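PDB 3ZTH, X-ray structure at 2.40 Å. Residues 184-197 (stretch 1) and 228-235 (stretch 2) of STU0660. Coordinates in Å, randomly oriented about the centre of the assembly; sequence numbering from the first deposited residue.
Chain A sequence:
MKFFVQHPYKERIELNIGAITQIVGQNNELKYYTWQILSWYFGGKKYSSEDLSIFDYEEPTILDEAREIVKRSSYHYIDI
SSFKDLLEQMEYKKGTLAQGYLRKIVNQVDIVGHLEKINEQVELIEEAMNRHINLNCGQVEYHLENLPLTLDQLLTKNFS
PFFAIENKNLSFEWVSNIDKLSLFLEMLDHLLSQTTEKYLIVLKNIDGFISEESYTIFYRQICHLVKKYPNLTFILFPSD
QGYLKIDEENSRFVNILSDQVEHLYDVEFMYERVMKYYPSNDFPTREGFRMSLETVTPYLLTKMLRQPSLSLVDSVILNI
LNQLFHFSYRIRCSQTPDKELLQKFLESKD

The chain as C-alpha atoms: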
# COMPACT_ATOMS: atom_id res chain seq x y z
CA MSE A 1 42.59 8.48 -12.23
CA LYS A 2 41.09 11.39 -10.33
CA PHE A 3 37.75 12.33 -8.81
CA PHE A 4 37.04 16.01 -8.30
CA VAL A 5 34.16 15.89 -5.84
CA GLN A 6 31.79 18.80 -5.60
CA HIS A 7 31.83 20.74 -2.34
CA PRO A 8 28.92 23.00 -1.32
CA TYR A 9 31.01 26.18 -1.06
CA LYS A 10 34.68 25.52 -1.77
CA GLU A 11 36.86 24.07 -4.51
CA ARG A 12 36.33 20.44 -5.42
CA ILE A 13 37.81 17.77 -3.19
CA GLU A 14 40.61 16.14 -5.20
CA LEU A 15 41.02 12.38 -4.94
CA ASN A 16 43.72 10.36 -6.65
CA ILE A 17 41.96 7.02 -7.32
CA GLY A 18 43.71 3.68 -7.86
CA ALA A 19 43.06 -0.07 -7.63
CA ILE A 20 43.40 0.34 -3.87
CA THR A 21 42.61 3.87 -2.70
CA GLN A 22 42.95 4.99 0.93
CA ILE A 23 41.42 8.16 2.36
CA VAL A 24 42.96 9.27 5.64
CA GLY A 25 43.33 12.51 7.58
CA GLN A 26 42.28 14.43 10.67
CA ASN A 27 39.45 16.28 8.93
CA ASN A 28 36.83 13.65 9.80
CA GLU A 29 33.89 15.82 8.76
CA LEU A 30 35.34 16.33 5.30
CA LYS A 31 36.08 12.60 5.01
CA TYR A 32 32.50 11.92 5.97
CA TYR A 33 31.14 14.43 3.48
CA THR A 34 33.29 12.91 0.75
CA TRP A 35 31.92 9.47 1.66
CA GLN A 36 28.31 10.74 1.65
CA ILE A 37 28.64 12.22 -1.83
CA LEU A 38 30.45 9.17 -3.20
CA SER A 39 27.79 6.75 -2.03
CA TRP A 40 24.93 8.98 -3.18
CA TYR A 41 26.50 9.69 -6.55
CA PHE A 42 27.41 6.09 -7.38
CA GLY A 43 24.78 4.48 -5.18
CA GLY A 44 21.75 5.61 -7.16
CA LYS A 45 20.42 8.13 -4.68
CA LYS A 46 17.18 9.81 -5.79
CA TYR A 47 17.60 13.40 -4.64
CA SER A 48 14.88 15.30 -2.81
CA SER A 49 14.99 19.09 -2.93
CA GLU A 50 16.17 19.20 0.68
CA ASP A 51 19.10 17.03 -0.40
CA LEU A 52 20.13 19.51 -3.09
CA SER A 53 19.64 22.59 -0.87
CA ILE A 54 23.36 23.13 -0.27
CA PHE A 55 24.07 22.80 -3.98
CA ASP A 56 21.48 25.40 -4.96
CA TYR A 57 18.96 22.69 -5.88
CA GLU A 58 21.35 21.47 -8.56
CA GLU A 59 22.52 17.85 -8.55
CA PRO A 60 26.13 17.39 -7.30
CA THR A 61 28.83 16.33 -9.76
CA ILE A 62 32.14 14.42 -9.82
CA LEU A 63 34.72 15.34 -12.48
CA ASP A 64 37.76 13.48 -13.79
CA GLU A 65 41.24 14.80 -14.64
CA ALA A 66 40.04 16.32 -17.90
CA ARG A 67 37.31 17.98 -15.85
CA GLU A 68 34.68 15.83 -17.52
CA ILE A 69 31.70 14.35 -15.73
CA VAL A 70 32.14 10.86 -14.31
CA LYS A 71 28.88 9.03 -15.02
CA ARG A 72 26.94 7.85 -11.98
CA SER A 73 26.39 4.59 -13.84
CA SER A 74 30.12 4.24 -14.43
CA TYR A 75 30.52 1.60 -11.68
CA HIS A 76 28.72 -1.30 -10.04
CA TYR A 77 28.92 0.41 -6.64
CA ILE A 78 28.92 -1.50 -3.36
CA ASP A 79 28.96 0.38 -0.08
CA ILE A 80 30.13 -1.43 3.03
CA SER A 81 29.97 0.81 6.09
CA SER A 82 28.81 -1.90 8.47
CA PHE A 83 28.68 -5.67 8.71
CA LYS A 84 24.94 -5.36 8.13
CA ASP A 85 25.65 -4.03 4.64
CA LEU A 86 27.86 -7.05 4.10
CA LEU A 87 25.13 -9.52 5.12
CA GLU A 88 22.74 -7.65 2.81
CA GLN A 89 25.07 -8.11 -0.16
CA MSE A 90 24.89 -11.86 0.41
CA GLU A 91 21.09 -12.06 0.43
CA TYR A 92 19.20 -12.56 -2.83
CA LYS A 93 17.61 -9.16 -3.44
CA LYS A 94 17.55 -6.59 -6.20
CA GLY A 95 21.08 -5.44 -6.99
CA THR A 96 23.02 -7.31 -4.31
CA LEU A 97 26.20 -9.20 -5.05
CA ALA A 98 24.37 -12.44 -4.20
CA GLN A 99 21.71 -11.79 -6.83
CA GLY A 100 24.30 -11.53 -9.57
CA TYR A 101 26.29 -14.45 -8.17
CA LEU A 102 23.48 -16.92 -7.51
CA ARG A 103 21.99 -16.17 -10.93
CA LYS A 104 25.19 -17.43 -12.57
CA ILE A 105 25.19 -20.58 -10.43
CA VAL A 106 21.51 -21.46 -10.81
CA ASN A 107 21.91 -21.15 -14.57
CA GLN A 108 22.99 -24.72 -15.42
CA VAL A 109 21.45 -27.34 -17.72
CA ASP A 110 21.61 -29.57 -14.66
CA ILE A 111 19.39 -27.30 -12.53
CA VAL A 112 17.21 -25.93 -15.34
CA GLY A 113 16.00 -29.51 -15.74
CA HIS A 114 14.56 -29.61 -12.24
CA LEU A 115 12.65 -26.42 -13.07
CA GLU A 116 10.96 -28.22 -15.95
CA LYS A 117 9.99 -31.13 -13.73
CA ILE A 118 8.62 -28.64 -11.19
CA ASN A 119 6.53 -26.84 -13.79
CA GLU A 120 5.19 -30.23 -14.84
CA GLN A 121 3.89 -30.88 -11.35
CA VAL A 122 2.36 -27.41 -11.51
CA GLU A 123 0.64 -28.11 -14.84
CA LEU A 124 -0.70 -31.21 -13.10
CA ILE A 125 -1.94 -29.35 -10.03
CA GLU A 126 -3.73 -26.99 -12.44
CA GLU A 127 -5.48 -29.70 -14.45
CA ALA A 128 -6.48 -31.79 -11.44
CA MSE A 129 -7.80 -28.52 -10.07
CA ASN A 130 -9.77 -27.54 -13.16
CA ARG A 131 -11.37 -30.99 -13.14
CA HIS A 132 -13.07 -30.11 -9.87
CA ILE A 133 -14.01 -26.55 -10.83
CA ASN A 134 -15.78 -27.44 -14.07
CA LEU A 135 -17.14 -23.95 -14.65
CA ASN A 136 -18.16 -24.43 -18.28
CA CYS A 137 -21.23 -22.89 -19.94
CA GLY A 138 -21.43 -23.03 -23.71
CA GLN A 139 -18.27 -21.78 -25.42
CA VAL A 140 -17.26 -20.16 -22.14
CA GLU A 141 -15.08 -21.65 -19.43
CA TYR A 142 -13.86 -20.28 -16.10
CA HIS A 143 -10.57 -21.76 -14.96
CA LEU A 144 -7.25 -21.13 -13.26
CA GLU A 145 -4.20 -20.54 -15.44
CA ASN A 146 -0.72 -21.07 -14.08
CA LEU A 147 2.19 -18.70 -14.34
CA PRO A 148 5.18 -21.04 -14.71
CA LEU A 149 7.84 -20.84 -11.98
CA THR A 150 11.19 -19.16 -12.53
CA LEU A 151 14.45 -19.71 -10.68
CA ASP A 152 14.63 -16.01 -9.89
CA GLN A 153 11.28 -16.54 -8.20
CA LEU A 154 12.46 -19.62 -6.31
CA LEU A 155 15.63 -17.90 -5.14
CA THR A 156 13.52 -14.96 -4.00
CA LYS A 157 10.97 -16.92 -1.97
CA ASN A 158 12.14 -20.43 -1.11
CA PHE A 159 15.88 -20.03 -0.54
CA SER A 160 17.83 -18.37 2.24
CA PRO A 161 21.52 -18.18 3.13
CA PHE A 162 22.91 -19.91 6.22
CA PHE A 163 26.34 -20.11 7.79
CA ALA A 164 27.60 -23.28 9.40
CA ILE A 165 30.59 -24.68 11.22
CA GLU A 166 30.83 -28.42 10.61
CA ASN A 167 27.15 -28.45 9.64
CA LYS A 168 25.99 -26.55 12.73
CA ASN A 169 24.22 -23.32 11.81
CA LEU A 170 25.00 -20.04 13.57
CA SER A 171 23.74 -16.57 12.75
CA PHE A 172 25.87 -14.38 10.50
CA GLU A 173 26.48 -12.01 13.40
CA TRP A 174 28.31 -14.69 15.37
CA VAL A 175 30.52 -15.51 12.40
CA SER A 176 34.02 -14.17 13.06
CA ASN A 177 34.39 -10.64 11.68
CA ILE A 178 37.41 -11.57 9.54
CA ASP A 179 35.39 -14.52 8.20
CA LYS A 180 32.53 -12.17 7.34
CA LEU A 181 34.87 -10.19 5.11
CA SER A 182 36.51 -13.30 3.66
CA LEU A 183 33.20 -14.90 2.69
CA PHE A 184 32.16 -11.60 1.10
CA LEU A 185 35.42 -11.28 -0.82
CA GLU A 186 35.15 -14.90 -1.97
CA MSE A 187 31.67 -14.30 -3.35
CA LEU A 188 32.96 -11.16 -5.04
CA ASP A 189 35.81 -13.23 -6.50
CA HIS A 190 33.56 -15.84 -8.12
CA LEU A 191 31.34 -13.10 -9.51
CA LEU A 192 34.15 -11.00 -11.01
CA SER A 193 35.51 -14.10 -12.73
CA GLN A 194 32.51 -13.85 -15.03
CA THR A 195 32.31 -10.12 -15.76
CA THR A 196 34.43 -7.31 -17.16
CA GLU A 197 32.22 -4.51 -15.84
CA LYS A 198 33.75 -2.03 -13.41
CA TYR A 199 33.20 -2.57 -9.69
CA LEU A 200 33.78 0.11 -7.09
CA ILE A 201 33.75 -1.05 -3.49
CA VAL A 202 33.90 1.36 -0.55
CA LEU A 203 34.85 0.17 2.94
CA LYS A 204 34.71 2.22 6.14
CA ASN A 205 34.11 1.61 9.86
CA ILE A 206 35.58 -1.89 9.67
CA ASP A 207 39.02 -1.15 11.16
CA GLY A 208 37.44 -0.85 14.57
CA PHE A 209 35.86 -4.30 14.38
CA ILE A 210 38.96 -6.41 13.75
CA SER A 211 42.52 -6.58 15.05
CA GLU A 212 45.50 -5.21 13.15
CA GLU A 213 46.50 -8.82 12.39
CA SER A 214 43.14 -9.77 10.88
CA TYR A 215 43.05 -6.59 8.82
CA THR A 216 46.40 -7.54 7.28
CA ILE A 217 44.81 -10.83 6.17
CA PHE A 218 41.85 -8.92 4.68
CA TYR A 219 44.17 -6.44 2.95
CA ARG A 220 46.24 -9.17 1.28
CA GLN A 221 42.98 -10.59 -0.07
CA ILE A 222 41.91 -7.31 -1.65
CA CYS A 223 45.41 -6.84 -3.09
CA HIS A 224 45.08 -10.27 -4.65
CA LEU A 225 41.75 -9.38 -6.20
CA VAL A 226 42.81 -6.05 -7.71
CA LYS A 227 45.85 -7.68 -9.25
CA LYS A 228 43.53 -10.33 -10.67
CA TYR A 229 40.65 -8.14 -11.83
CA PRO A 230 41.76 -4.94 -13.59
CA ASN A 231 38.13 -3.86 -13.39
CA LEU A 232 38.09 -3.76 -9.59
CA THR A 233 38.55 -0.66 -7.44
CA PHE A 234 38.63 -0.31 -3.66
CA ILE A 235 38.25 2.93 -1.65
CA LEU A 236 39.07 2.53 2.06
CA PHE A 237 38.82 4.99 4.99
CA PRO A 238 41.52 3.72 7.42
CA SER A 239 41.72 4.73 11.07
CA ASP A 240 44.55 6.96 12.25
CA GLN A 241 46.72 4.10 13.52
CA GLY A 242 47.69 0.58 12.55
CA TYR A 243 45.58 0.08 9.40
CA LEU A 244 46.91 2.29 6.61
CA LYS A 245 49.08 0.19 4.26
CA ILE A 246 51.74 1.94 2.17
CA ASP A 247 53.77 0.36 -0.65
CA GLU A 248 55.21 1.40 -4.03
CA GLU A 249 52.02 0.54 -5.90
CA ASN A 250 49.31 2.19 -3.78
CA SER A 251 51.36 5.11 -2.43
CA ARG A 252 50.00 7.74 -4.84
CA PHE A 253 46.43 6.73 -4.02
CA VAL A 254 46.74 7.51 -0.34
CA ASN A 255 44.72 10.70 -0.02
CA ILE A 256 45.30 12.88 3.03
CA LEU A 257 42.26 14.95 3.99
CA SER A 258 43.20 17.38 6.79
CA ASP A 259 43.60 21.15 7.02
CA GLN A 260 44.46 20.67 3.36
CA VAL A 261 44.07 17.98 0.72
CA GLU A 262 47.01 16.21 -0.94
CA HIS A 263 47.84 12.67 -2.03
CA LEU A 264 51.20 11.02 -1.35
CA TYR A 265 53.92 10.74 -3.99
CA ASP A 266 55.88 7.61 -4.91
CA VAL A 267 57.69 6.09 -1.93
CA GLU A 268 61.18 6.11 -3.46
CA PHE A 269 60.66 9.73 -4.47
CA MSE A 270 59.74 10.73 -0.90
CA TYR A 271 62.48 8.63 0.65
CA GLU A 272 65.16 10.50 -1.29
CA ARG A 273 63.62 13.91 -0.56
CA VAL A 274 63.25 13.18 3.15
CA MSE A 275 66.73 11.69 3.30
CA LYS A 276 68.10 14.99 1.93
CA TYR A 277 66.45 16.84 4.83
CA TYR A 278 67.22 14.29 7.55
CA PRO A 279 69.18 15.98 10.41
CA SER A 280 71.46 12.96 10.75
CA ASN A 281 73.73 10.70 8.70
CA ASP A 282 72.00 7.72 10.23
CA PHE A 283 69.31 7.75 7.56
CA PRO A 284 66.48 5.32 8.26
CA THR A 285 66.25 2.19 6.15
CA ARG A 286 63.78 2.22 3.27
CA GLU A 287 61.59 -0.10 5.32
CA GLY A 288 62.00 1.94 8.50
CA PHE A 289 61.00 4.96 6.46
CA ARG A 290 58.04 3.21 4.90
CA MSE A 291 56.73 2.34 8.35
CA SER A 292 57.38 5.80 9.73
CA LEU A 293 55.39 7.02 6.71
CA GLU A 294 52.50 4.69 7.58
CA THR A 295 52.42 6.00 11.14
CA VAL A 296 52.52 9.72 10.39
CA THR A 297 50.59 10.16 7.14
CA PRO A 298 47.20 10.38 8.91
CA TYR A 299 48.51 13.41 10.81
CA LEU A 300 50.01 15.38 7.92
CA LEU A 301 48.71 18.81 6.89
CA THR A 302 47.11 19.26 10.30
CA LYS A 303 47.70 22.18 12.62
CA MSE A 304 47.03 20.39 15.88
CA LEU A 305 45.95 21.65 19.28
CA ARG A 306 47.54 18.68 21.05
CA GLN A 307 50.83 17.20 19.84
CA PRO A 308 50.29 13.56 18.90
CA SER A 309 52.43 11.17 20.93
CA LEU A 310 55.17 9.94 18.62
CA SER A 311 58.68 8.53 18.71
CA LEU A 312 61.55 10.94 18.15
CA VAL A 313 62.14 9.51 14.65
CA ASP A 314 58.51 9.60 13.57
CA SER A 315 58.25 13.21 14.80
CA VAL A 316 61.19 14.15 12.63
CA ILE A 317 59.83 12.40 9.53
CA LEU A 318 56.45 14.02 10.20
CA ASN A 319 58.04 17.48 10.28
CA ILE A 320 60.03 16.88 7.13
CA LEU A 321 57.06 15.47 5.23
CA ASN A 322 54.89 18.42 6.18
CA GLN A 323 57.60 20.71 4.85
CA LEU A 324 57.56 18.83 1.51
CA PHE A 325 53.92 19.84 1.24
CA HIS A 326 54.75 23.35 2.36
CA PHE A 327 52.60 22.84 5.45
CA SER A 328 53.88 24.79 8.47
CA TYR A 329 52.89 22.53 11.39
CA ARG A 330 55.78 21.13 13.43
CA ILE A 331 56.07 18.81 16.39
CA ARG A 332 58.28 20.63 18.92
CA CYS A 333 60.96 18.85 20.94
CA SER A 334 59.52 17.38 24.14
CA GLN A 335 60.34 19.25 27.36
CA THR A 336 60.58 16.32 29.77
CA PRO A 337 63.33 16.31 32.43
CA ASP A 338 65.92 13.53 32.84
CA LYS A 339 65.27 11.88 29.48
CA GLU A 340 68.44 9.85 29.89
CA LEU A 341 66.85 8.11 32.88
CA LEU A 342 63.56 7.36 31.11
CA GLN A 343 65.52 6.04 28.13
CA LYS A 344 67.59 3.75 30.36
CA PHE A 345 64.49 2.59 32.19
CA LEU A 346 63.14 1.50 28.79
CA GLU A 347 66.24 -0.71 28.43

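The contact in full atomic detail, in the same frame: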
# COMPACT_ATOMS: atom_id res chain seq x y z
N PHE A 184 32.60 -12.64 2.02
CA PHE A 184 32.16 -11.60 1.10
C PHE A 184 33.12 -11.47 -0.07
O PHE A 184 32.71 -11.40 -1.23
CB PHE A 184 32.05 -10.25 1.81
CG PHE A 184 31.87 -9.09 0.88
CD1 PHE A 184 30.64 -8.83 0.29
CD2 PHE A 184 32.94 -8.25 0.58
CE1 PHE A 184 30.48 -7.75 -0.59
CE2 PHE A 184 32.79 -7.18 -0.29
CZ PHE A 184 31.56 -6.93 -0.88
N LEU A 185 34.42 -11.42 0.23
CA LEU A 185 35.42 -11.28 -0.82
C LEU A 185 35.42 -12.49 -1.75
O LEU A 185 35.60 -12.36 -2.96
CB LEU A 185 36.81 -11.08 -0.21
CG LEU A 185 36.97 -9.71 0.46
CD1 LEU A 185 38.37 -9.60 1.06
CD2 LEU A 185 36.74 -8.60 -0.57
N GLU A 186 35.20 -13.67 -1.18
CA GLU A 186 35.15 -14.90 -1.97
C GLU A 186 34.00 -14.86 -2.95
O GLU A 186 34.14 -15.26 -4.12
CB GLU A 186 34.97 -16.11 -1.07
CG GLU A 186 36.23 -16.75 -0.61
CD GLU A 186 36.01 -18.22 -0.38
OE1 GLU A 186 35.71 -18.92 -1.37
OE2 GLU A 186 36.12 -18.67 0.78
N MSE A 187 32.84 -14.40 -2.48
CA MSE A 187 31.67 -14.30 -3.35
C MSE A 187 31.97 -13.30 -4.45
O MSE A 187 31.62 -13.52 -5.61
CB MSE A 187 30.45 -13.84 -2.56
CG MSE A 187 29.25 -13.58 -3.46
SE MSE A 187 27.58 -13.47 -2.51
CE MSE A 187 27.67 -11.63 -1.97
N LEU A 188 32.61 -12.20 -4.08
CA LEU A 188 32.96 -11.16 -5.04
C LEU A 188 33.93 -11.75 -6.07
O LEU A 188 33.85 -11.43 -7.26
CB LEU A 188 33.61 -9.98 -4.32
CG LEU A 188 34.13 -8.84 -5.21
CD1 LEU A 188 32.98 -8.14 -5.92
CD2 LEU A 188 34.90 -7.86 -4.35
N ASP A 189 34.83 -12.61 -5.61
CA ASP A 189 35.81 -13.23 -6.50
C ASP A 189 35.11 -14.03 -7.61
O ASP A 189 35.31 -13.77 -8.79
CB ASP A 189 36.73 -14.17 -5.71
CG ASP A 189 37.97 -14.61 -6.50
OD1 ASP A 189 37.96 -14.50 -7.74
OD2 ASP A 189 38.95 -15.07 -5.88
N HIS A 190 34.29 -14.98 -7.20
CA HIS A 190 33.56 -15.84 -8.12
C HIS A 190 32.69 -15.04 -9.08
O HIS A 190 32.50 -15.44 -10.22
CB HIS A 190 32.70 -16.85 -7.34
CG HIS A 190 33.50 -17.75 -6.45
ND1 HIS A 190 32.92 -18.67 -5.60
CD2 HIS A 190 34.84 -17.84 -6.24
CE1 HIS A 190 33.86 -19.29 -4.91
NE2 HIS A 190 35.03 -18.81 -5.27
N LEU A 191 32.16 -13.91 -8.62
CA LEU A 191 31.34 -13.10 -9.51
C LEU A 191 32.21 -12.41 -10.56
O LEU A 191 31.96 -12.51 -11.75
CB LEU A 191 30.55 -12.04 -8.74
CG LEU A 191 29.70 -11.17 -9.67
CD1 LEU A 191 28.53 -12.00 -10.19
CD2 LEU A 191 29.17 -9.94 -8.97
N LEU A 192 33.26 -11.71 -10.11
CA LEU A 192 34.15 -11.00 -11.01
C LEU A 192 34.78 -11.88 -12.08
O LEU A 192 35.15 -11.39 -13.14
CB LEU A 192 35.26 -10.29 -10.24
CG LEU A 192 34.83 -9.12 -9.35
CD1 LEU A 192 36.04 -8.54 -8.63
CD2 LEU A 192 34.17 -8.05 -10.20
N SER A 193 34.89 -13.17 -11.79
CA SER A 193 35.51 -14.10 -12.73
C SER A 193 34.63 -14.32 -13.95
O SER A 193 35.01 -15.01 -14.89
CB SER A 193 35.78 -15.45 -12.06
OG SER A 193 34.57 -16.12 -11.74
N GLN A 194 33.45 -13.71 -13.93
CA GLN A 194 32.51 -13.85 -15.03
C GLN A 194 31.95 -12.52 -15.51
O GLN A 194 30.85 -12.46 -16.05
CB GLN A 194 31.38 -14.79 -14.59
CG GLN A 194 31.89 -16.16 -14.17
CD GLN A 194 30.83 -17.00 -13.47
OE1 GLN A 194 30.33 -16.63 -12.41
NE2 GLN A 194 30.48 -18.13 -14.08
N THR A 195 32.73 -11.45 -15.33
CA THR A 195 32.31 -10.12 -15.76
C THR A 195 33.50 -9.18 -15.92
O THR A 195 34.48 -9.27 -15.19
CB THR A 195 31.36 -9.46 -14.76
OG1 THR A 195 30.24 -10.32 -14.53
CG2 THR A 195 30.85 -8.12 -15.30
N THR A 196 33.38 -8.28 -16.88
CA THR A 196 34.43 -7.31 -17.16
C THR A 196 34.01 -5.92 -16.70
O THR A 196 34.81 -4.99 -16.72
CB THR A 196 34.74 -7.28 -18.67
OG1 THR A 196 35.30 -8.53 -19.06
CG2 THR A 196 35.73 -6.16 -19.01
N GLU A 197 32.75 -5.79 -16.29
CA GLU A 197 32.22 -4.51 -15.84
C GLU A 197 32.94 -3.98 -14.60
O GLU A 197 33.37 -4.75 -13.75
CB GLU A 197 30.71 -4.61 -15.59
CG GLU A 197 29.92 -4.90 -16.86
CD GLU A 197 28.42 -4.94 -16.64
OE1 GLU A 197 27.97 -5.73 -15.78
OE2 GLU A 197 27.70 -4.18 -17.33
N LYS A 228 44.15 -9.29 -9.86
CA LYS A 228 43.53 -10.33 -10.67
C LYS A 228 42.44 -9.78 -11.57
O LYS A 228 42.23 -10.27 -12.68
CB LYS A 228 42.96 -11.41 -9.77
CG LYS A 228 42.16 -12.46 -10.47
CD LYS A 228 41.74 -13.54 -9.49
CE LYS A 228 40.94 -14.64 -10.17
NZ LYS A 228 40.44 -15.64 -9.17
N TYR A 229 41.74 -8.76 -11.08
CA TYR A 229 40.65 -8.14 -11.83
C TYR A 229 40.92 -6.67 -12.07
O TYR A 229 40.65 -5.83 -11.21
CB TYR A 229 39.34 -8.31 -11.08
CG TYR A 229 38.94 -9.75 -10.87
CD1 TYR A 229 38.50 -10.54 -11.93
CD2 TYR A 229 39.02 -10.33 -9.60
CE1 TYR A 229 38.14 -11.87 -11.74
CE2 TYR A 229 38.67 -11.66 -9.40
CZ TYR A 229 38.23 -12.43 -10.47
OH TYR A 229 37.88 -13.74 -10.26
N PRO A 230 41.46 -6.33 -13.24
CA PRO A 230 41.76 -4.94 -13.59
C PRO A 230 40.56 -4.02 -13.37
O PRO A 230 40.71 -2.84 -13.08
CB PRO A 230 42.13 -5.03 -15.07
CG PRO A 230 42.72 -6.40 -15.18
CD PRO A 230 41.78 -7.24 -14.35
N ASN A 231 39.38 -4.60 -13.51
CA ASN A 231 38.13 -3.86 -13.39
C ASN A 231 37.66 -3.59 -11.97
O ASN A 231 36.58 -3.03 -11.77
CB ASN A 231 37.04 -4.61 -14.17
CG ASN A 231 36.91 -6.07 -13.75
OD1 ASN A 231 37.92 -6.75 -13.52
ND2 ASN A 231 35.68 -6.56 -13.66
N LEU A 232 38.47 -3.96 -10.98
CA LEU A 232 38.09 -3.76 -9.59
C LEU A 232 38.78 -2.60 -8.90
O LEU A 232 39.99 -2.43 -9.02
CB LEU A 232 38.36 -5.04 -8.80
CG LEU A 232 38.02 -5.04 -7.31
CD1 LEU A 232 36.55 -4.67 -7.12
CD2 LEU A 232 38.31 -6.43 -6.73
N THR A 233 38.00 -1.80 -8.17
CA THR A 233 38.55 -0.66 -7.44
C THR A 233 38.02 -0.60 -6.01
O THR A 233 36.82 -0.73 -5.75
CB THR A 233 38.21 0.68 -8.13
OG1 THR A 233 38.86 0.74 -9.41
CG2 THR A 233 38.68 1.85 -7.29
N PHE A 234 38.95 -0.40 -5.08
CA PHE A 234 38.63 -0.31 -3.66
C PHE A 234 38.94 1.10 -3.11
O PHE A 234 39.97 1.69 -3.44
CB PHE A 234 39.46 -1.33 -2.88
CG PHE A 234 38.87 -2.71 -2.84
CD1 PHE A 234 37.85 -3.02 -1.95
CD2 PHE A 234 39.37 -3.72 -3.65
CE1 PHE A 234 37.34 -4.32 -1.87
CE2 PHE A 234 38.87 -5.02 -3.59
CZ PHE A 234 37.86 -5.32 -2.70
N ILE A 235 38.04 1.63 -2.30
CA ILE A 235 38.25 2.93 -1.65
C ILE A 235 38.03 2.67 -0.16
O ILE A 235 36.91 2.37 0.26
CB ILE A 235 37.24 4.00 -2.08
CG1 ILE A 235 37.49 4.42 -3.52
CG2 ILE A 235 37.41 5.24 -1.20
CD1 ILE A 235 36.53 5.52 -4.01
O HOH W 1 41.71 -16.20 -6.47

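The end of a helix, residues 184-192, packs beside a loop that leads into a strand, residues 232-235. Their axes run nearly antiparallel, at 152°, and approach no closer than 12.2 Å, so side chains must bridge the gap there. The backbones converge beyond it: CA of Leu185 lies 11.8 Å from CA of Phe234, whereas CA of Leu192 is 7.1 Å from CA of Tyr229 and CA of Thr196 is 6.3 Å from CA of Asn231. The contact buries 487 Å², and Tyr229, Asn231 and Leu192 contribute most.

Tyr229 is held in two ways. Leu192 CB sits 3.5 Å from the centroid of its ring and 5° off the normal, a CH-pi contact over one face. At the ring edge, Tyr229 OH donates a short hydrogen bond of 2.6 Å to Asp189 OD1. The same carboxylate oxygen, Asp189 OD1, accepts from Lys228 NZ at 3.1 Å in a salt bridge, and one water reinforces the pairing, donating to Asp189 OD2 and accepting from Lys228 NZ, each at 3.0 Å. One acid thus gathers a phenol and an amine from consecutive residues.

Asn231 points toward the segment that follows the helix. Its ND2 donates to Glu197 O at 2.9 Å with an N-H...O angle of 165°, close to linear, so a side-chain amide ties the loop to backbone. This bond does not depend on the Glu197 side chain, whose CA-to-CB bond points away.

Leu192 also carries the contact into the apolar layer: its CD1 lies 3.6 Å from Leu232 CD2. Farther back along the helix, Leu188 CD2 and Leu185 CD2 approach Phe234 CZ at 4.2 and 4.1 Å, respectively. These looser, purely apolar contacts fill the space where the backbones are widest apart.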